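PDB 2J13: polysaccharide deacetylase from Bacillus anthracis, which probably removes N-acetyl groups from bacterial cell-wall peptidoglycan by hydrolysis, as a zinc-binding family 4 carbohydrate esterase. Local coordinates for residues N44-L49 against Y171-S177; N67-I73 against A212-A218; G107-G111 against I139-Q145. All coordinates share one frame; numbering follows the deposited sequence.

Contact 1 (N44-L49 against Y171-S177); sequences NGGFYL and YYNVFWS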
loop_
_atom_site.group_PDB
_atom_site.type_symbol
_atom_site.label_atom_id
_atom_site.label_comp_id
_atom_site.label_asym_id
_atom_site.label_seq_id
_atom_site.Cartn_x
_atom_site.Cartn_y
_atom_site.Cartn_z
ATOM N N ASN A 44 -3.079 -12.812 11.298
ATOM C CA ASN A 44 -3.438 -13.020 9.892
ATOM C C ASN A 44 -2.597 -12.199 8.921
ATOM O O ASN A 44 -3.133 -11.694 7.944
ATOM C CB ASN A 44 -4.913 -12.700 9.699
ATOM C CG ASN A 44 -5.822 -13.569 10.546
ATOM O OD1 ASN A 44 -6.042 -14.739 10.228
ATOM N ND2 ASN A 44 -6.390 -12.993 11.603
ATOM N N GLY A 45 -1.303 -12.069 9.214
ATOM C CA GLY A 45 -0.317 -11.604 8.261
ATOM C C GLY A 45 -0.466 -10.137 7.919
ATOM O O GLY A 45 -0.171 -9.719 6.786
ATOM N N GLY A 46 -0.952 -9.346 8.872
ATOM C CA GLY A 46 -1.230 -7.921 8.597
ATOM C C GLY A 46 -0.325 -7.032 9.422
ATOM O O GLY A 46 0.226 -7.440 10.471
ATOM N N PHE A 47 -0.102 -5.829 8.919
ATOM C CA PHE A 47 0.588 -4.802 9.708
ATOM C C PHE A 47 0.126 -3.432 9.291
ATOM O O PHE A 47 -0.411 -3.251 8.196
ATOM C CB PHE A 47 2.113 -4.969 9.669
ATOM C CG PHE A 47 2.728 -4.951 8.308
ATOM C CD1 PHE A 47 3.055 -3.759 7.690
ATOM C CD2 PHE A 47 3.050 -6.136 7.659
ATOM C CE1 PHE A 47 3.650 -3.757 6.440
ATOM C CE2 PHE A 47 3.638 -6.122 6.402
ATOM C CZ PHE A 47 3.941 -4.940 5.791
ATOM N N TYR A 48 0.308 -2.462 10.187
ATOM C CA TYR A 48 -0.031 -1.076 9.919
ATOM C C TYR A 48 1.060 -0.113 10.381
ATOM O O TYR A 48 0.968 1.074 10.079
ATOM C CB TYR A 48 -1.379 -0.677 10.507
ATOM C CG TYR A 48 -1.366 -0.436 12.007
ATOM C CD1 TYR A 48 -1.334 -1.507 12.882
ATOM C CD2 TYR A 48 -1.381 0.839 12.522
ATOM C CE1 TYR A 48 -1.345 -1.316 14.279
ATOM C CE2 TYR A 48 -1.379 1.046 13.918
ATOM C CZ TYR A 48 -1.356 -0.025 14.764
ATOM O OH TYR A 48 -1.366 0.193 16.140
ATOM N N LEU A 49 2.083 -0.647 11.038
ATOM C CA LEU A 49 3.217 0.112 11.573
ATOM C C LEU A 49 4.464 -0.729 11.441
ATOM O O LEU A 49 4.393 -1.984 11.421
ATOM C CB LEU A 49 3.049 0.366 13.068
ATOM C CG LEU A 49 2.228 1.478 13.650
ATOM C CD1 LEU A 49 2.213 1.230 15.158
ATOM C CD2 LEU A 49 2.802 2.835 13.294
ATOM N N TYR A 171 0.227 -13.355 0.609
ATOM C CA TYR A 171 0.362 -11.895 0.738
ATOM C C TYR A 171 0.315 -11.398 2.164
ATOM O O TYR A 171 -0.389 -11.961 2.995
ATOM C CB TYR A 171 -0.779 -11.213 -0.013
ATOM C CG TYR A 171 -0.875 -11.613 -1.465
ATOM C CD1 TYR A 171 -0.007 -11.073 -2.404
ATOM C CD2 TYR A 171 -1.884 -12.468 -1.892
ATOM C CE1 TYR A 171 -0.098 -11.423 -3.759
ATOM C CE2 TYR A 171 -2.000 -12.824 -3.235
ATOM C CZ TYR A 171 -1.114 -12.291 -4.165
ATOM O OH TYR A 171 -1.217 -12.658 -5.490
ATOM N N TYR A 172 1.064 -10.322 2.421
ATOM C CA TYR A 172 0.809 -9.475 3.597
ATOM C C TYR A 172 -0.384 -8.553 3.349
ATOM O O TYR A 172 -0.570 -7.979 2.261
ATOM C CB TYR A 172 1.994 -8.594 3.934
ATOM C CG TYR A 172 3.267 -9.312 4.304
ATOM C CD1 TYR A 172 3.485 -9.740 5.601
ATOM C CD2 TYR A 172 4.258 -9.524 3.365
ATOM C CE1 TYR A 172 4.687 -10.362 5.944
ATOM C CE2 TYR A 172 5.455 -10.148 3.692
ATOM C CZ TYR A 172 5.654 -10.572 4.967
ATOM O OH TYR A 172 6.847 -11.189 5.277
ATOM N N ASN A 173 -1.132 -8.324 4.414
ATOM C CA ASN A 173 -2.212 -7.370 4.428
ATOM C C ASN A 173 -1.619 -6.065 5.005
ATOM O O ASN A 173 -1.323 -5.997 6.206
ATOM C CB ASN A 173 -3.281 -7.856 5.390
ATOM C CG ASN A 173 -4.046 -9.095 4.874
ATOM O OD1 ASN A 173 -4.879 -8.973 3.973
ATOM N ND2 ASN A 173 -3.776 -10.277 5.468
ATOM N N VAL A 174 -1.518 -5.043 4.173
ATOM C CA VAL A 174 -0.800 -3.819 4.536
ATOM C C VAL A 174 -1.783 -2.674 4.663
ATOM O O VAL A 174 -2.369 -2.224 3.672
ATOM C CB VAL A 174 0.275 -3.464 3.514
ATOM C CG1 VAL A 174 1.044 -2.237 4.006
ATOM C CG2 VAL A 174 1.219 -4.636 3.263
ATOM N N PHE A 175 -1.972 -2.202 5.903
ATOM C CA PHE A 175 -2.838 -1.069 6.173
ATOM C C PHE A 175 -1.988 0.184 6.312
ATOM O O PHE A 175 -1.001 0.279 5.612
ATOM C CB PHE A 175 -3.728 -1.394 7.374
ATOM C CG PHE A 175 -4.716 -2.470 7.069
ATOM C CD1 PHE A 175 -5.899 -2.172 6.437
ATOM C CD2 PHE A 175 -4.434 -3.764 7.363
ATOM C CE1 PHE A 175 -6.809 -3.178 6.128
ATOM C CE2 PHE A 175 -5.353 -4.775 7.072
ATOM C CZ PHE A 175 -6.519 -4.462 6.455
ATOM N N TRP A 176 -2.325 1.112 7.193
ATOM C CA TRP A 176 -1.552 2.375 7.322
ATOM C C TRP A 176 -1.760 2.931 8.706
ATOM O O TRP A 176 -2.698 2.537 9.395
ATOM C CB TRP A 176 -1.974 3.415 6.278
ATOM C CG TRP A 176 -3.393 3.820 6.322
ATOM C CD1 TRP A 176 -3.948 4.862 6.990
ATOM C CD2 TRP A 176 -4.482 3.145 5.669
ATOM N NE1 TRP A 176 -5.305 4.902 6.786
ATOM C CE2 TRP A 176 -5.661 3.848 5.983
ATOM C CE3 TRP A 176 -4.570 2.012 4.856
ATOM C CZ2 TRP A 176 -6.912 3.453 5.511
ATOM C CZ3 TRP A 176 -5.803 1.634 4.398
ATOM C CH2 TRP A 176 -6.957 2.339 4.723
ATOM N N SER A 177 -0.916 3.869 9.091
ATOM C CA SER A 177 -1.105 4.545 10.380
ATOM C C SER A 177 -1.452 6.018 10.304
ATOM O O SER A 177 -2.033 6.580 11.273
ATOM C CB SER A 177 0.093 4.293 11.281
ATOM O OG SER A 177 1.236 4.965 10.811
#
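Phe47 and Tyr172 meet in an offset edge-to-face pair, the edge of the phenylalanine turned toward the face of the tyrosine, with the ring planes 63° apart. Phe47 CE2 comes closest, 3.7 Å from Tyr172 CD1. The same ring meets Val174 alongside, Phe47 CZ lying 3.7 Å from Val174 CG2. Phe47 CG sits between its own backbone N and carbonyl carbon (chi1 57°), a setting that tips the ring toward Tyr172 and Val174 of the neighbouring strand. Leu238, Leu241 and Val242 of helix 238-243 cover this face, so apolar side chains suit it.

Beneath the rings, strand 46-47 is added in parallel at the edge of 172-174, whose other neighbour is 150-151; 172-174 leads on toward 178-179 in the wall of the distorted (beta/alpha) barrel. Asn173 N donates to Gly45 O (2.9 Å), while Asn173 O receives Phe47 N (3.0 Å). Phe175 N continues the ladder to Phe47 O at 3.0 Å. The positive phi of Gly45 favours glycine, and Gly46 CA makes a CA-H...O contact with Asn173 O (3.1 Å). On the other face Asn173 ND2 donates to Leu163 O and, weakly, to Asn44 O. Tyr48 CB packs on Phe175 CB (4.0 Å), and Trp20 meets both rings. Farther along, Leu49 CD2 rests 3.6 Å from Ser177 OG, whose hydrogen bond is with Ile207 N.

Contact 2 (N67-I73 against A212-A218); sequences NGYTGKI and AISKDNA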
loop_
_atom_site.group_PDB
_atom_site.type_symbol
_atom_site.label_atom_id
_atom_site.label_comp_id
_atom_site.label_asym_id
_atom_site.label_seq_id
_atom_site.Cartn_x
_atom_site.Cartn_y
_atom_site.Cartn_z
ATOM N N ASN A 67 -5.194 10.998 -11.452
ATOM C CA ASN A 67 -5.622 12.385 -11.458
ATOM C C ASN A 67 -4.737 13.269 -12.320
ATOM O O ASN A 67 -5.088 14.417 -12.584
ATOM C CB ASN A 67 -5.634 12.927 -10.038
ATOM C CG ASN A 67 -6.793 12.403 -9.213
ATOM O OD1 ASN A 67 -6.659 11.436 -8.461
ATOM N ND2 ASN A 67 -7.931 13.077 -9.322
ATOM N N GLY A 68 -3.600 12.735 -12.751
ATOM C CA GLY A 68 -2.669 13.423 -13.660
ATOM C C GLY A 68 -1.402 13.943 -12.987
ATOM O O GLY A 68 -0.591 14.668 -13.612
ATOM N N TYR A 69 -1.189 13.569 -11.730
ATOM C CA TYR A 69 -0.016 14.064 -10.982
ATOM C C TYR A 69 0.955 12.969 -10.525
ATOM O O TYR A 69 1.945 13.253 -9.862
ATOM C CB TYR A 69 -0.517 14.898 -9.802
ATOM C CG TYR A 69 -1.410 16.002 -10.296
ATOM C CD1 TYR A 69 -0.869 17.070 -10.991
ATOM C CD2 TYR A 69 -2.793 15.943 -10.132
ATOM C CE1 TYR A 69 -1.664 18.071 -11.498
ATOM C CE2 TYR A 69 -3.619 16.973 -10.643
ATOM C CZ TYR A 69 -3.028 18.025 -11.317
ATOM O OH TYR A 69 -3.768 19.067 -11.841
ATOM N N THR A 70 0.661 11.705 -10.835
ATOM C CA THR A 70 1.552 10.649 -10.389
ATOM C C THR A 70 2.966 10.818 -10.960
ATOM O O THR A 70 3.921 10.493 -10.296
ATOM C CB THR A 70 0.965 9.279 -10.675
ATOM O OG1 THR A 70 -0.335 9.209 -10.034
ATOM C CG2 THR A 70 1.888 8.175 -10.160
ATOM N N GLY A 71 3.101 11.312 -12.187
ATOM C CA GLY A 71 4.432 11.528 -12.762
ATOM C C GLY A 71 5.211 12.572 -11.979
ATOM O O GLY A 71 6.424 12.450 -11.807
ATOM N N LYS A 72 4.516 13.591 -11.500
ATOM C CA LYS A 72 5.131 14.643 -10.669
ATOM C C LYS A 72 5.538 14.106 -9.293
ATOM O O LYS A 72 6.599 14.466 -8.792
ATOM C CB LYS A 72 4.189 15.846 -10.542
ATOM C CG LYS A 72 4.068 16.666 -11.832
ATOM C CD LYS A 72 2.809 17.528 -11.824
ATOM C CE LYS A 72 2.992 18.874 -12.537
ATOM N NZ LYS A 72 1.867 19.829 -12.276
ATOM N N ILE A 73 4.711 13.236 -8.693
ATOM C CA ILE A 73 5.088 12.514 -7.464
ATOM C C ILE A 73 6.354 11.706 -7.705
ATOM O O ILE A 73 7.297 11.734 -6.907
ATOM C CB ILE A 73 3.927 11.555 -6.980
ATOM C CG1 ILE A 73 2.762 12.366 -6.457
ATOM C CG2 ILE A 73 4.402 10.585 -5.932
ATOM C CD1 ILE A 73 3.015 13.114 -5.226
ATOM N N ALA A 212 -1.950 11.870 -4.754
ATOM C CA ALA A 212 -1.470 12.536 -5.955
ATOM C C ALA A 212 -2.686 13.119 -6.677
ATOM O O ALA A 212 -2.939 12.799 -7.843
ATOM C CB ALA A 212 -0.728 11.552 -6.853
ATOM N N ILE A 213 -3.438 13.951 -5.970
ATOM C CA ILE A 213 -4.772 14.348 -6.432
ATOM C C ILE A 213 -4.760 15.726 -7.071
ATOM O O ILE A 213 -5.521 15.983 -8.010
ATOM C CB ILE A 213 -5.795 14.287 -5.282
ATOM C CG1 ILE A 213 -6.180 12.829 -5.023
ATOM C CG2 ILE A 213 -7.048 15.159 -5.609
ATOM C CD1 ILE A 213 -6.734 12.554 -3.634
ATOM N N SER A 214 -3.903 16.616 -6.593
ATOM C CA SER A 214 -3.881 17.967 -7.139
ATOM C C SER A 214 -2.501 18.446 -7.491
ATOM O O SER A 214 -1.509 17.820 -7.149
ATOM C CB SER A 214 -4.513 18.940 -6.155
ATOM O OG SER A 214 -3.739 19.045 -4.981
ATOM N N LYS A 215 -2.468 19.591 -8.170
ATOM C CA LYS A 215 -1.230 20.201 -8.643
ATOM C C LYS A 215 -0.257 20.519 -7.511
ATOM O O LYS A 215 0.941 20.478 -7.732
ATOM C CB LYS A 215 -1.538 21.455 -9.507
ATOM C CG LYS A 215 -0.716 22.721 -9.218
ATOM C CD LYS A 215 0.655 22.731 -9.927
ATOM C CE LYS A 215 1.473 23.985 -9.577
ATOM N NZ LYS A 215 2.533 24.267 -10.606
ATOM N N ASP A 216 -0.769 20.795 -6.308
ATOM C CA ASP A 216 0.072 21.167 -5.150
ATOM C C ASP A 216 0.598 19.983 -4.325
ATOM O O ASP A 216 1.423 20.165 -3.433
ATOM C CB ASP A 216 -0.711 22.058 -4.187
ATOM C CG ASP A 216 -0.853 23.496 -4.674
ATOM O OD1 ASP A 216 -0.115 23.923 -5.595
ATOM O OD2 ASP A 216 -1.706 24.216 -4.108
ATOM N N ASN A 217 0.089 18.782 -4.568
ATOM C CA ASN A 217 0.500 17.618 -3.778
ATOM C C ASN A 217 1.965 17.278 -3.917
ATOM O O ASN A 217 2.578 16.826 -2.964
ATOM C CB ASN A 217 -0.312 16.370 -4.182
ATOM C CG ASN A 217 -1.725 16.370 -3.624
ATOM O OD1 ASN A 217 -2.485 15.451 -3.893
ATOM N ND2 ASN A 217 -2.087 17.397 -2.836
ATOM N N ALA A 218 2.504 17.450 -5.112
ATOM C CA ALA A 218 3.917 17.155 -5.368
ATOM C C ALA A 218 4.818 18.063 -4.519
ATOM O O ALA A 218 5.823 17.601 -3.954
ATOM C CB ALA A 218 4.226 17.290 -6.860
HETATM O O HOH W 1 -2.520 11.552 -10.049
#
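Tyr69 lays one face of its ring against the backbone of Ser214 and Lys215, where the chain enters a type I turn leading into helix 217-230. The contact thus joins the starts of two helices, 70-80 and 217-230, that follow strands 56-63 and 207-210, parallel strands of the distorted (beta/alpha) barrel, as in other NodB-type deacetylases. Packing is close here: Ser214 C lies over the ring centre, and Lys215 N is 3.6 Å from Tyr69 CZ. A broad flat ring suits a surface made of peptide groups.

Next to it Ala212 CB fits against Ile73 CG1 at 3.6 Å, its small methyl allowing the helix to come near. Asn217 OD1 holds the facing loop in shape by accepting from Ile213 N at 2.7 Å.

The outer side is looser. Lys72 and Lys215 are both exposed, and their amino groups stay 4.8 Å apart (Lys72 NZ to Lys215 NZ).

Away from the lysines, a single water bridges 67-70 and Ala212. It accepts from Tyr69 N and donates to Thr70 OG1, which is also hydrogen-bonded to Glu66 OE1; its second proton goes to Ala212 O, 2.6 Å from the water oxygen.

Contact 3 (G107-G111 against I139-Q145); sequences GHIIG and IKKVTGQ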
loop_
_atom_site.group_PDB
_atom_site.type_symbol
_atom_site.label_atom_id
_atom_site.label_comp_id
_atom_site.label_asym_id
_atom_site.label_seq_id
_atom_site.Cartn_x
_atom_site.Cartn_y
_atom_site.Cartn_z
ATOM N N GLY A 107 12.843 2.240 -8.839
ATOM C CA GLY A 107 13.191 1.664 -7.556
ATOM C C GLY A 107 12.064 1.528 -6.544
ATOM O O GLY A 107 12.324 1.343 -5.357
ATOM N N HIS A 108 10.821 1.597 -7.015
ATOM C CA HIS A 108 9.665 1.453 -6.111
ATOM C C HIS A 108 9.140 0.022 -6.104
ATOM O O HIS A 108 9.623 -0.837 -6.876
ATOM C CB HIS A 108 8.597 2.446 -6.487
ATOM C CG HIS A 108 9.104 3.842 -6.475
ATOM N ND1 HIS A 108 9.563 4.452 -5.326
ATOM C CD2 HIS A 108 9.319 4.715 -7.484
ATOM C CE1 HIS A 108 9.995 5.662 -5.627
ATOM N NE2 HIS A 108 9.865 5.845 -6.928
ATOM N N ILE A 109 8.209 -0.251 -5.191
ATOM C CA ILE A 109 7.557 -1.567 -5.133
ATOM C C ILE A 109 6.145 -1.355 -5.586
ATOM O O ILE A 109 5.507 -0.372 -5.168
ATOM C CB ILE A 109 7.575 -2.130 -3.732
ATOM C CG1 ILE A 109 9.015 -2.380 -3.305
ATOM C CG2 ILE A 109 6.701 -3.382 -3.641
ATOM C CD1 ILE A 109 9.147 -2.658 -1.841
ATOM N N ILE A 110 5.658 -2.232 -6.463
ATOM C CA ILE A 110 4.275 -2.176 -6.910
ATOM C C ILE A 110 3.481 -3.195 -6.094
ATOM O O ILE A 110 3.819 -4.404 -6.057
ATOM C CB ILE A 110 4.121 -2.457 -8.423
ATOM C CG1 ILE A 110 4.979 -1.492 -9.250
ATOM C CG2 ILE A 110 2.679 -2.338 -8.857
ATOM C CD1 ILE A 110 5.034 -1.948 -10.729
ATOM N N GLY A 111 2.482 -2.689 -5.374
ATOM C CA GLY A 111 1.598 -3.541 -4.574
ATOM C C GLY A 111 0.279 -3.805 -5.262
ATOM O O GLY A 111 -0.046 -3.206 -6.254
ATOM N N ILE A 139 1.018 -7.388 -12.912
ATOM C CA ILE A 139 2.213 -6.659 -12.469
ATOM C C ILE A 139 3.503 -7.350 -12.955
ATOM O O ILE A 139 4.383 -6.719 -13.573
ATOM C CB ILE A 139 2.264 -6.507 -10.923
ATOM C CG1 ILE A 139 1.191 -5.539 -10.439
ATOM C CG2 ILE A 139 3.674 -6.061 -10.487
ATOM C CD1 ILE A 139 0.940 -5.668 -8.892
ATOM N N LYS A 140 3.591 -8.653 -12.716
ATOM C CA LYS A 140 4.756 -9.461 -13.119
ATOM C C LYS A 140 4.972 -9.477 -14.621
ATOM O O LYS A 140 6.119 -9.254 -15.085
ATOM C CB LYS A 140 4.607 -10.875 -12.600
ATOM C CG LYS A 140 4.822 -11.001 -11.097
ATOM C CD LYS A 140 4.471 -12.389 -10.624
ATOM C CE LYS A 140 4.732 -12.534 -9.154
ATOM N NZ LYS A 140 4.566 -13.923 -8.718
ATOM N N LYS A 141 3.903 -9.653 -15.387
ATOM C CA LYS A 141 4.043 -9.724 -16.884
ATOM C C LYS A 141 4.369 -8.350 -17.477
ATOM O O LYS A 141 5.218 -8.250 -18.372
ATOM C CB LYS A 141 2.760 -10.204 -17.519
ATOM C CG LYS A 141 2.416 -11.642 -17.253
ATOM C CD LYS A 141 3.398 -12.618 -17.898
ATOM C CE LYS A 141 2.893 -14.060 -17.909
ATOM N NZ LYS A 141 3.973 -15.048 -18.270
ATOM N N VAL A 142 3.705 -7.294 -16.988
ATOM C CA VAL A 142 3.859 -5.951 -17.544
ATOM C C VAL A 142 5.196 -5.335 -17.148
ATOM O O VAL A 142 5.903 -4.717 -17.998
ATOM C CB VAL A 142 2.684 -5.033 -17.192
ATOM C CG1 VAL A 142 2.990 -3.601 -17.538
ATOM C CG2 VAL A 142 1.403 -5.491 -17.878
ATOM N N THR A 143 5.596 -5.486 -15.892
ATOM C CA THR A 143 6.762 -4.729 -15.411
ATOM C C THR A 143 8.013 -5.535 -15.159
ATOM O O THR A 143 9.111 -4.973 -15.092
ATOM C CB THR A 143 6.453 -4.024 -14.069
ATOM O OG1 THR A 143 6.389 -5.002 -13.034
ATOM C CG2 THR A 143 5.200 -3.258 -14.150
ATOM N N GLY A 144 7.866 -6.847 -15.020
ATOM C CA GLY A 144 8.933 -7.710 -14.597
ATOM C C GLY A 144 9.331 -7.720 -13.154
ATOM O O GLY A 144 10.268 -8.400 -12.794
ATOM N N GLN A 145 8.563 -7.040 -12.288
ATOM C CA GLN A 145 8.762 -7.192 -10.862
ATOM C C GLN A 145 8.659 -8.670 -10.507
ATOM O O GLN A 145 7.698 -9.370 -10.908
ATOM C CB GLN A 145 7.700 -6.381 -10.100
ATOM C CG GLN A 145 7.893 -6.396 -8.608
ATOM C CD GLN A 145 6.957 -5.419 -7.927
ATOM O OE1 GLN A 145 7.121 -4.204 -8.063
ATOM N NE2 GLN A 145 5.994 -5.938 -7.165
HETATM O O HOH W 2 9.333 -2.947 -8.511
#
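Gln145 grips the backbone of Ile110 with both ends of its side-chain amide, and these two hydrogen bonds carry the polar part of the contact. OE1 of Gln145 accepts from Ile110 N (2.9 Å) on a lone pair in the carbonyl plane. Gln145 NE2 donates to Ile110 O, also at 2.9 Å, and Ile110 O lies only 8° out of the amide plane of Gln145. Glutamine suits this task since one flat group offers both an acceptor and a donor. With CG anti to the backbone N (chi1 -176°) and the chain extended beyond it, the amide reaches across to the strand. NE2 also donates to Glu147 O, and a water sits between OE1 and His108 O.

The apolar contacts centre on Ile110. Its CG2 lies 3.8 Å from Ile139 CD1, the two side chains sliding past each other in opposite directions, while Ile110 CD1 meets Thr143 CG2 tip to tip at 3.7 Å.

Within the helix end, Thr143 OG1 accepts from Gln145 N, an ST turn, and donates to Ile139 O (2.7 Å). Gly144 takes the positive phi with which the chain leaves the helix.

Strand 109-112 of the distorted (beta/alpha) barrel leads directly to His113 and, farther on, His117, which bind zinc in this crystal. Helix 125-143 packs on it, with Leu100 of helix 97-105 touching Ile110 and Thr143, and Val88 of strand 84-88 touching Ile110 and Ile139.

From the N terminus, the chain first lays down 44-49, which waits until 171-177 to close contact 1. Before that closure it passes 67-73, whose partner 212-218 arrives later still, so contacts 1 and 2 cross along the sequence. Contact 3, joining 107-111 to 139-145, closes the shortest loop and falls within both of the longer ones. In space the three stay apart: contacts 1 and 2 lie on opposite sides of the chain's centre, their own centres about 26 Å apart. Between them they tie together strand 46-47 with strand 172-174, helix 125-143 with strand 109-112, and the starts of helices 70-80 and 217-230.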